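Long-range contacts in alanine racemase, biosynthetic (Pseudomonas aeruginosa PAO1, PDB 6A2F), which belongs to the alanine racemase family of PLP-dependent enzymes, with a covalently held cofactor in an N-terminal TIM-barrel domain: residues A[95-100]-A[119-124]; A[151-156]-A[186-191]. All coordinates share one frame; numbering follows the deposited sequence.

Overall arrangement
Both interactions lie in the N-terminal domain, a TIM barrel of the alanine racemase family, and both pair neighbouring parallel strands of one sheet. The strand order there is 98-100, 118-123, 151-157, 189-190, which follows the chain. Interaction 1 closes before interaction 2 opens, and their centres are about 8 Å apart. Each completes a beta-alpha-beta unit: helix 103-112 links the strands of interaction 1, and helix 169-179 lies between those of interaction 2. Strands 118-123 and 151-157 join the two contacts directly, with V120 paired to E153 and N155. The two contacts thus join consecutive strands of the barrel wall. The side chain of K123 is about 8 Å (nearest atoms) from a bound D-lysine.

Interaction 1. Residues A[95-100]-A[119-124]; sequences RLDLVI and NVWLKL
D97 and W121 set CG anti to their carbonyl carbons (chi1 -79° and -63°), which brings carboxylate and indole together. W121 NE1 donates to D97 OD2 at 2.9 Å, almost straight and close to the indole plane. OD2 is met from above the carboxylate plane and also forms a salt bridge with R75. N119 lies alongside D97, its amide nearly perpendicular to the carboxylate. Its ND2 reaches D97 OD1 at 3.0 Å in a bent bond, while N119 OD1 is held by R152. A water donates to D97 OD1 and accepts from N119 N, so both carboxylate oxygens are gripped twice. These bonds, with R75, probably favour the charged form of D97. The two strands form a parallel pair in a right-handed beta-alpha-beta unit of the TIM barrel. L98 N bonds N119 O at 2.8 Å, and L98 O accepts from W121 N at 2.7 Å. On the face with L98 and L122, I100 CD1 touches V120 CG1 at 3.8 Å, and helix 135-145 covers I100 and L122. On the other face V99 CG2 meets W121 CB, and V99 CG1 meets K123 CE at 3.9 Å. K123 NZ bonds L79 O and a malonate ion, probably from the crystallisation liquor.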
ATOM      1  N   ARG A  95      29.005  -6.593   8.347  1.00 12.93           N
ATOM      2  CA  ARG A  95      29.054  -7.402   9.574  1.00 13.67           C
ATOM      3  C   ARG A  95      27.659  -7.826  10.067  1.00 12.93           C
ATOM      4  O   ARG A  95      27.234  -7.484  11.178  1.00 12.56           O
ATOM      5  CB  ARG A  95      29.846  -6.678  10.668  1.00 15.25           C
ATOM      6  CG  ARG A  95      31.345  -6.619  10.421  1.00 17.23           C
ATOM      7  CD  ARG A  95      32.059  -6.147  11.682  1.00 19.63           C
ATOM      8  NE  ARG A  95      33.461  -6.578  11.745  1.00 21.61           N
ATOM      9  CZ  ARG A  95      34.082  -6.972  12.860  1.00 22.31           C
ATOM     10  NH1 ARG A  95      35.359  -7.337  12.816  1.00 23.11           N
ATOM     11  NH2 ARG A  95      33.428  -7.013  14.018  1.00 22.51           N
ATOM     12  N   LEU A  96      26.962  -8.580   9.221  1.00 12.21           N
ATOM     13  CA  LEU A  96      25.582  -8.973   9.476  1.00 11.75           C
ATOM     14  C   LEU A  96      25.468 -10.403   9.978  1.00 11.56           C
ATOM     15  O   LEU A  96      26.322 -11.248   9.684  1.00 11.38           O
ATOM     16  CB  LEU A  96      24.738  -8.811   8.210  1.00 11.59           C
ATOM     17  CG  LEU A  96      24.706  -7.441   7.526  1.00 11.55           C
ATOM     18  CD1 LEU A  96      23.843  -7.516   6.281  1.00 11.47           C
ATOM     19  CD2 LEU A  96      24.202  -6.356   8.462  1.00 11.46           C
ATOM     20  N   ASP A  97      24.413 -10.656  10.750  1.00 11.34           N
ATOM     21  CA  ASP A  97      24.048 -12.008  11.144  1.00 11.34           C
ATOM     22  C   ASP A  97      23.296 -12.658   9.999  1.00 11.37           C
ATOM     23  O   ASP A  97      22.308 -12.108   9.503  1.00 11.50           O
ATOM     24  CB  ASP A  97      23.170 -12.002  12.391  1.00 11.27           C
ATOM     25  CG  ASP A  97      23.955 -11.797  13.664  1.00 11.34           C
ATOM     26  OD1 ASP A  97      25.074 -11.237  13.618  1.00 11.33           O
ATOM     27  OD2 ASP A  97      23.441 -12.203  14.726  1.00 11.46           O
ATOM     28  N   LEU A  98      23.763 -13.828   9.585  1.00 11.33           N
ATOM     29  CA  LEU A  98      23.147 -14.534   8.478  1.00 11.36           C
ATOM     30  C   LEU A  98      22.147 -15.574   8.962  1.00 11.51           C
ATOM     31  O   LEU A  98      22.270 -16.106  10.069  1.00 11.52           O
ATOM     32  CB  LEU A  98      24.208 -15.192   7.595  1.00 11.29           C
ATOM     33  CG  LEU A  98      25.304 -14.293   7.012  1.00 11.31           C
ATOM     34  CD1 LEU A  98      26.262 -15.129   6.181  1.00 11.23           C
ATOM     35  CD2 LEU A  98      24.725 -13.146   6.191  1.00 11.22           C
ATOM     36  N   VAL A  99      21.146 -15.828   8.123  1.00 11.53           N
ATOM     37  CA  VAL A  99      20.228 -16.938   8.294  1.00 11.58           C
ATOM     38  C   VAL A  99      20.444 -17.940   7.156  1.00 11.78           C
ATOM     39  O   VAL A  99      20.634 -17.548   5.998  1.00 11.74           O
ATOM     40  CB  VAL A  99      18.754 -16.458   8.354  1.00 11.44           C
ATOM     41  CG1 VAL A  99      17.787 -17.558   7.945  1.00 11.25           C
ATOM     42  CG2 VAL A  99      18.408 -15.959   9.749  1.00 11.25           C
ATOM     43  N   ILE A 100      20.447 -19.228   7.505  1.00 12.02           N
ATOM     44  CA  ILE A 100      20.391 -20.309   6.519  1.00 12.25           C
ATOM     45  C   ILE A 100      19.110 -21.138   6.719  1.00 12.46           C
ATOM     46  O   ILE A 100      18.897 -21.710   7.786  1.00 12.20           O
ATOM     47  CB  ILE A 100      21.656 -21.199   6.552  1.00 12.13           C
ATOM     48  CG1 ILE A 100      22.897 -20.375   6.192  1.00 12.03           C
ATOM     49  CG2 ILE A 100      21.505 -22.376   5.597  1.00 12.11           C
ATOM     50  CD1 ILE A 100      24.214 -21.069   6.462  1.00 11.97           C
ATOM     51  N   ASN A 119      27.990 -14.429  12.430  1.00 12.57           N
ATOM     52  CA  ASN A 119      26.990 -15.169  13.192  1.00 12.39           C
ATOM     53  C   ASN A 119      25.989 -15.784  12.221  1.00 12.30           C
ATOM     54  O   ASN A 119      25.480 -15.105  11.323  1.00 12.22           O
ATOM     55  CB  ASN A 119      26.278 -14.277  14.211  1.00 12.19           C
ATOM     56  CG  ASN A 119      27.232 -13.653  15.210  1.00 12.02           C
ATOM     57  OD1 ASN A 119      28.256 -14.233  15.570  1.00 11.77           O
ATOM     58  ND2 ASN A 119      26.891 -12.460  15.667  1.00 12.14           N
ATOM     59  N   VAL A 120      25.744 -17.079  12.397  1.00 12.11           N
ATOM     60  CA  VAL A 120      24.859 -17.844  11.533  1.00 11.93           C
ATOM     61  C   VAL A 120      23.693 -18.382  12.361  1.00 11.90           C
ATOM     62  O   VAL A 120      23.898 -19.036  13.388  1.00 11.87           O
ATOM     63  CB  VAL A 120      25.610 -19.008  10.843  1.00 11.94           C
ATOM     64  CG1 VAL A 120      24.649 -19.885  10.054  1.00 11.95           C
ATOM     65  CG2 VAL A 120      26.710 -18.480   9.929  1.00 11.93           C
ATOM     66  N   TRP A 121      22.476 -18.077  11.916  1.00 11.75           N
ATOM     67  CA  TRP A 121      21.255 -18.588  12.531  1.00 11.67           C
ATOM     68  C   TRP A 121      20.631 -19.606  11.586  1.00 11.87           C
ATOM     69  O   TRP A 121      20.230 -19.267  10.467  1.00 11.85           O
ATOM     70  CB  TRP A 121      20.260 -17.450  12.788  1.00 11.48           C
ATOM     71  CG  TRP A 121      20.740 -16.399  13.754  1.00 11.32           C
ATOM     72  CD1 TRP A 121      21.695 -15.446  13.526  1.00 11.19           C
ATOM     73  CD2 TRP A 121      20.274 -16.188  15.095  1.00 11.22           C
ATOM     74  NE1 TRP A 121      21.857 -14.660  14.643  1.00 11.13           N
ATOM     75  CE2 TRP A 121      20.995 -15.088  15.620  1.00 11.20           C
ATOM     76  CE3 TRP A 121      19.318 -16.819  15.906  1.00 11.15           C
ATOM     77  CZ2 TRP A 121      20.795 -14.611  16.925  1.00 11.15           C
ATOM     78  CZ3 TRP A 121      19.120 -16.342  17.207  1.00 11.07           C
ATOM     79  CH2 TRP A 121      19.851 -15.246  17.696  1.00 11.10           C
ATOM     80  N   LEU A 122      20.575 -20.858  12.030  1.00 11.99           N
ATOM     81  CA  LEU A 122      19.950 -21.924  11.262  1.00 12.05           C
ATOM     82  C   LEU A 122      18.460 -21.889  11.529  1.00 12.23           C
ATOM     83  O   LEU A 122      18.032 -21.883  12.687  1.00 12.28           O
ATOM     84  CB  LEU A 122      20.520 -23.295  11.655  1.00 12.03           C
ATOM     85  CG  LEU A 122      21.936 -23.673  11.223  1.00 11.98           C
ATOM     86  CD1 LEU A 122      22.359 -24.978  11.878  1.00 12.05           C
ATOM     87  CD2 LEU A 122      22.026 -23.788   9.708  1.00 12.05           C
ATOM     88  N   LYS A 123      17.673 -21.863  10.459  1.00 12.51           N
ATOM     89  CA  LYS A 123      16.229 -21.761  10.599  1.00 12.76           C
ATOM     90  C   LYS A 123      15.540 -23.109  10.547  1.00 12.90           C
ATOM     91  O   LYS A 123      15.623 -23.831   9.554  1.00 12.81           O
ATOM     92  CB  LYS A 123      15.628 -20.813   9.557  1.00 12.90           C
ATOM     93  CG  LYS A 123      14.142 -20.545   9.780  1.00 12.96           C
ATOM     94  CD  LYS A 123      13.598 -19.473   8.856  1.00 13.13           C
ATOM     95  CE  LYS A 123      14.142 -18.100   9.211  1.00 13.36           C
ATOM     96  NZ  LYS A 123      13.587 -17.068   8.295  1.00 13.78           N
ATOM     97  N   LEU A 124      14.856 -23.427  11.635  1.00 13.35           N
ATOM     98  CA  LEU A 124      13.998 -24.593  11.705  1.00 13.91           C
ATOM     99  C   LEU A 124      12.607 -24.248  11.193  1.00 14.56           C
ATOM    100  O   LEU A 124      12.010 -23.246  11.603  1.00 14.29           O
ATOM    101  CB  LEU A 124      13.906 -25.088  13.153  1.00 13.72           C
ATOM    102  CG  LEU A 124      12.866 -26.161  13.484  1.00 13.56           C
ATOM    103  CD1 LEU A 124      13.262 -27.511  12.899  1.00 13.55           C
ATOM    104  CD2 LEU A 124      12.676 -26.251  14.987  1.00 13.52           C
TER
HETATM  105  O   HOH W   1      27.635 -11.514  12.100  1.00  7.31           O

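Interaction 2. Residues A[151-156]-A[186-191]; sequences VRELNL and FDQRSL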
ATOM      1  N   VAL A 151      32.064 -19.402  10.353  1.00 12.08           N
ATOM      2  CA  VAL A 151      30.977 -19.264  11.303  1.00 11.94           C
ATOM      3  C   VAL A 151      31.496 -18.798  12.649  1.00 12.03           C
ATOM      4  O   VAL A 151      32.408 -19.389  13.203  1.00 11.98           O
ATOM      5  CB  VAL A 151      30.236 -20.596  11.512  1.00 11.84           C
ATOM      6  CG1 VAL A 151      29.181 -20.449  12.590  1.00 11.79           C
ATOM      7  CG2 VAL A 151      29.624 -21.090  10.215  1.00 11.74           C
ATOM      8  N   ARG A 152      30.932 -17.718  13.166  1.00 12.03           N
ATOM      9  CA  ARG A 152      31.355 -17.241  14.460  1.00 11.95           C
ATOM     10  C   ARG A 152      30.400 -17.781  15.516  1.00 11.85           C
ATOM     11  O   ARG A 152      30.792 -18.502  16.413  1.00 11.97           O
ATOM     12  CB  ARG A 152      31.354 -15.719  14.462  1.00 12.01           C
ATOM     13  CG  ARG A 152      31.757 -15.085  15.773  1.00 12.07           C
ATOM     14  CD  ARG A 152      31.583 -13.582  15.700  1.00 12.17           C
ATOM     15  NE  ARG A 152      31.879 -12.942  16.971  1.00 12.20           N
ATOM     16  CZ  ARG A 152      31.016 -12.839  17.970  1.00 12.21           C
ATOM     17  NH1 ARG A 152      31.374 -12.246  19.090  1.00 12.27           N
ATOM     18  NH2 ARG A 152      29.798 -13.334  17.847  1.00 12.08           N
ATOM     19  N   GLU A 153      29.121 -17.523  15.333  1.00 11.63           N
ATOM     20  CA  GLU A 153      28.119 -17.995  16.258  1.00 11.42           C
ATOM     21  C   GLU A 153      27.216 -18.914  15.496  1.00 11.31           C
ATOM     22  O   GLU A 153      26.812 -18.591  14.394  1.00 11.34           O
ATOM     23  CB  GLU A 153      27.252 -16.842  16.754  1.00 11.36           C
ATOM     24  CG  GLU A 153      27.551 -16.289  18.132  1.00 11.41           C
ATOM     25  CD  GLU A 153      26.561 -15.210  18.535  1.00 11.50           C
ATOM     26  OE1 GLU A 153      25.585 -15.000  17.810  1.00 11.51           O
ATOM     27  OE2 GLU A 153      26.750 -14.563  19.574  1.00 11.53           O
ATOM     28  N   LEU A 154      26.949 -20.088  16.038  1.00 11.17           N
ATOM     29  CA  LEU A 154      25.968 -20.949  15.389  1.00 11.13           C
ATOM     30  C   LEU A 154      24.713 -20.959  16.258  1.00 11.09           C
ATOM     31  O   LEU A 154      24.769 -21.297  17.441  1.00 11.17           O
ATOM     32  CB  LEU A 154      26.512 -22.359  15.138  1.00 11.07           C
ATOM     33  CG  LEU A 154      25.667 -23.241  14.203  1.00 11.18           C
ATOM     34  CD1 LEU A 154      25.411 -22.577  12.852  1.00 11.06           C
ATOM     35  CD2 LEU A 154      26.306 -24.613  14.012  1.00 11.13           C
ATOM     36  N   ASN A 155      23.593 -20.560  15.662  1.00 10.98           N
ATOM     37  CA  ASN A 155      22.372 -20.262  16.405  1.00 10.98           C
ATOM     38  C   ASN A 155      21.154 -20.999  15.855  1.00 11.00           C
ATOM     39  O   ASN A 155      21.206 -21.572  14.760  1.00 11.08           O
ATOM     40  CB  ASN A 155      22.116 -18.749  16.406  1.00 10.90           C
ATOM     41  CG  ASN A 155      23.258 -17.959  17.018  1.00 10.93           C
ATOM     42  OD1 ASN A 155      24.007 -18.466  17.853  1.00 10.97           O
ATOM     43  ND2 ASN A 155      23.398 -16.709  16.603  1.00 10.86           N
ATOM     44  N   LEU A 156      20.065 -20.990  16.622  1.00 10.91           N
ATOM     45  CA  LEU A 156      18.812 -21.602  16.190  1.00 10.91           C
ATOM     46  C   LEU A 156      17.666 -20.589  16.176  1.00 11.03           C
ATOM     47  O   LEU A 156      17.486 -19.823  17.130  1.00 11.11           O
ATOM     48  CB  LEU A 156      18.458 -22.808  17.069  1.00 10.74           C
ATOM     49  CG  LEU A 156      17.167 -23.575  16.743  1.00 10.65           C
ATOM     50  CD1 LEU A 156      17.284 -24.342  15.433  1.00 10.53           C
ATOM     51  CD2 LEU A 156      16.774 -24.509  17.881  1.00 10.61           C
ATOM     52  N   PHE A 186      24.229 -24.655  20.609  1.00 17.83           N
ATOM     53  CA  PHE A 186      23.832 -23.388  20.010  1.00 17.08           C
ATOM     54  C   PHE A 186      24.267 -22.229  20.900  1.00 16.85           C
ATOM     55  O   PHE A 186      24.127 -22.286  22.122  1.00 16.43           O
ATOM     56  CB  PHE A 186      22.312 -23.335  19.828  1.00 16.79           C
ATOM     57  CG  PHE A 186      21.802 -24.119  18.653  1.00 16.57           C
ATOM     58  CD1 PHE A 186      22.181 -23.789  17.355  1.00 16.42           C
ATOM     59  CD2 PHE A 186      20.911 -25.173  18.840  1.00 16.47           C
ATOM     60  CE1 PHE A 186      21.696 -24.504  16.266  1.00 16.36           C
ATOM     61  CE2 PHE A 186      20.423 -25.890  17.756  1.00 16.35           C
ATOM     62  CZ  PHE A 186      20.813 -25.553  16.466  1.00 16.25           C
ATOM     63  N   ASP A 187      24.784 -21.172  20.281  1.00 16.85           N
ATOM     64  CA  ASP A 187      25.185 -19.977  21.016  1.00 16.83           C
ATOM     65  C   ASP A 187      23.975 -19.141  21.412  1.00 16.66           C
ATOM     66  O   ASP A 187      23.935 -18.584  22.507  1.00 16.63           O
ATOM     67  CB  ASP A 187      26.163 -19.142  20.190  1.00 17.04           C
ATOM     68  CG  ASP A 187      27.467 -19.862  19.943  1.00 17.29           C
ATOM     69  OD1 ASP A 187      28.237 -20.035  20.910  1.00 17.79           O
ATOM     70  OD2 ASP A 187      27.725 -20.261  18.789  1.00 17.28           O
ATOM     71  N   GLN A 188      22.998 -19.056  20.511  1.00 16.61           N
ATOM     72  CA  GLN A 188      21.777 -18.285  20.742  1.00 16.44           C
ATOM     73  C   GLN A 188      20.564 -19.018  20.188  1.00 16.66           C
ATOM     74  O   GLN A 188      20.644 -19.694  19.159  1.00 16.15           O
ATOM     75  CB  GLN A 188      21.852 -16.891  20.096  1.00 16.08           C
ATOM     76  CG  GLN A 188      23.145 -16.114  20.299  1.00 16.06           C
ATOM     77  CD  GLN A 188      23.297 -15.493  21.681  1.00 15.93           C
ATOM     78  OE1 GLN A 188      24.337 -14.932  21.989  1.00 16.03           O
ATOM     79  NE2 GLN A 188      22.266 -15.581  22.509  1.00 15.80           N
ATOM     80  N   ARG A 189      19.439 -18.872  20.879  1.00 17.21           N
ATOM     81  CA  ARG A 189      18.182 -19.459  20.443  1.00 17.86           C
ATOM     82  C   ARG A 189      17.142 -18.360  20.392  1.00 17.40           C
ATOM     83  O   ARG A 189      17.051 -17.541  21.310  1.00 17.62           O
ATOM     84  CB  ARG A 189      17.724 -20.567  21.395  1.00 19.18           C
ATOM     85  CG  ARG A 189      18.811 -21.544  21.817  1.00 20.75           C
ATOM     86  CD  ARG A 189      18.319 -22.433  22.945  1.00 22.42           C
ATOM     87  NE  ARG A 189      19.212 -22.376  24.103  1.00 24.05           N
ATOM     88  CZ  ARG A 189      18.922 -21.785  25.262  1.00 24.99           C
ATOM     89  NH1 ARG A 189      17.746 -21.190  25.453  1.00 25.23           N
ATOM     90  NH2 ARG A 189      19.816 -21.796  26.246  1.00 25.93           N
ATOM     91  N   SER A 190      16.373 -18.328  19.307  1.00 16.78           N
ATOM     92  CA  SER A 190      15.337 -17.316  19.132  1.00 16.13           C
ATOM     93  C   SER A 190      14.082 -17.936  18.543  1.00 15.76           C
ATOM     94  O   SER A 190      14.144 -18.612  17.512  1.00 15.75           O
ATOM     95  CB  SER A 190      15.838 -16.178  18.245  1.00 15.95           C
ATOM     96  OG  SER A 190      14.873 -15.152  18.154  1.00 15.92           O
ATOM     97  N   LEU A 191      12.948 -17.694  19.200  1.00 15.37           N
ATOM     98  CA  LEU A 191      11.668 -18.293  18.810  1.00 14.88           C
ATOM     99  C   LEU A 191      10.482 -17.318  18.885  1.00 14.57           C
ATOM    100  O   LEU A 191       9.515 -17.456  18.134  1.00 14.52           O
ATOM    101  CB  LEU A 191      11.400 -19.538  19.667  1.00 14.81           C
ATOM    102  CG  LEU A 191      10.102 -20.350  19.548  1.00 14.88           C
ATOM    103  CD1 LEU A 191       9.843 -20.838  18.130  1.00 14.69           C
ATOM    104  CD2 LEU A 191      10.156 -21.520  20.517  1.00 14.83           C
TER
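The segments form one parallel bridge, L156 with R189, through L156 N to Q188 O and S190 N to L156 O, both 2.9 Å. Ahead of this bridge, D187 N donates to L154 O at 2.8 Å, nearly along the carbonyl axis. D187 OD2 takes L154 N at 2.9 Å on its anti lone pair, so D187 holds L154 C=O with its backbone and N-H with its side chain. OD2 also forms a salt bridge with R146. L156 CB sits over the centre of the F186 ring, 3.5 Å from the centroid and 6° off the normal, a CH-pi contact. L156 CG lies anti to its backbone N (chi1 -180°), which sets CD1 near F186 CZ and CD2 near F186 CE2. N155 and Q188 run side by side, their amides at 77°, with N155 CG 3.5 Å from Q188 CB. N155 ND2 donates to E153 OE1 at 3.0 Å, almost straight; this oxygen also meets R75 in a salt bridge. In the TIM-barrel wall, strand 118-123 flanks strand 151-157, and W121 packs on N155, Q188 and S190. Helix 135-145 covers L154 and F186, whose ring meets H142 edge-to-face, while F178 of helix 169-179 packs on L156 and R189.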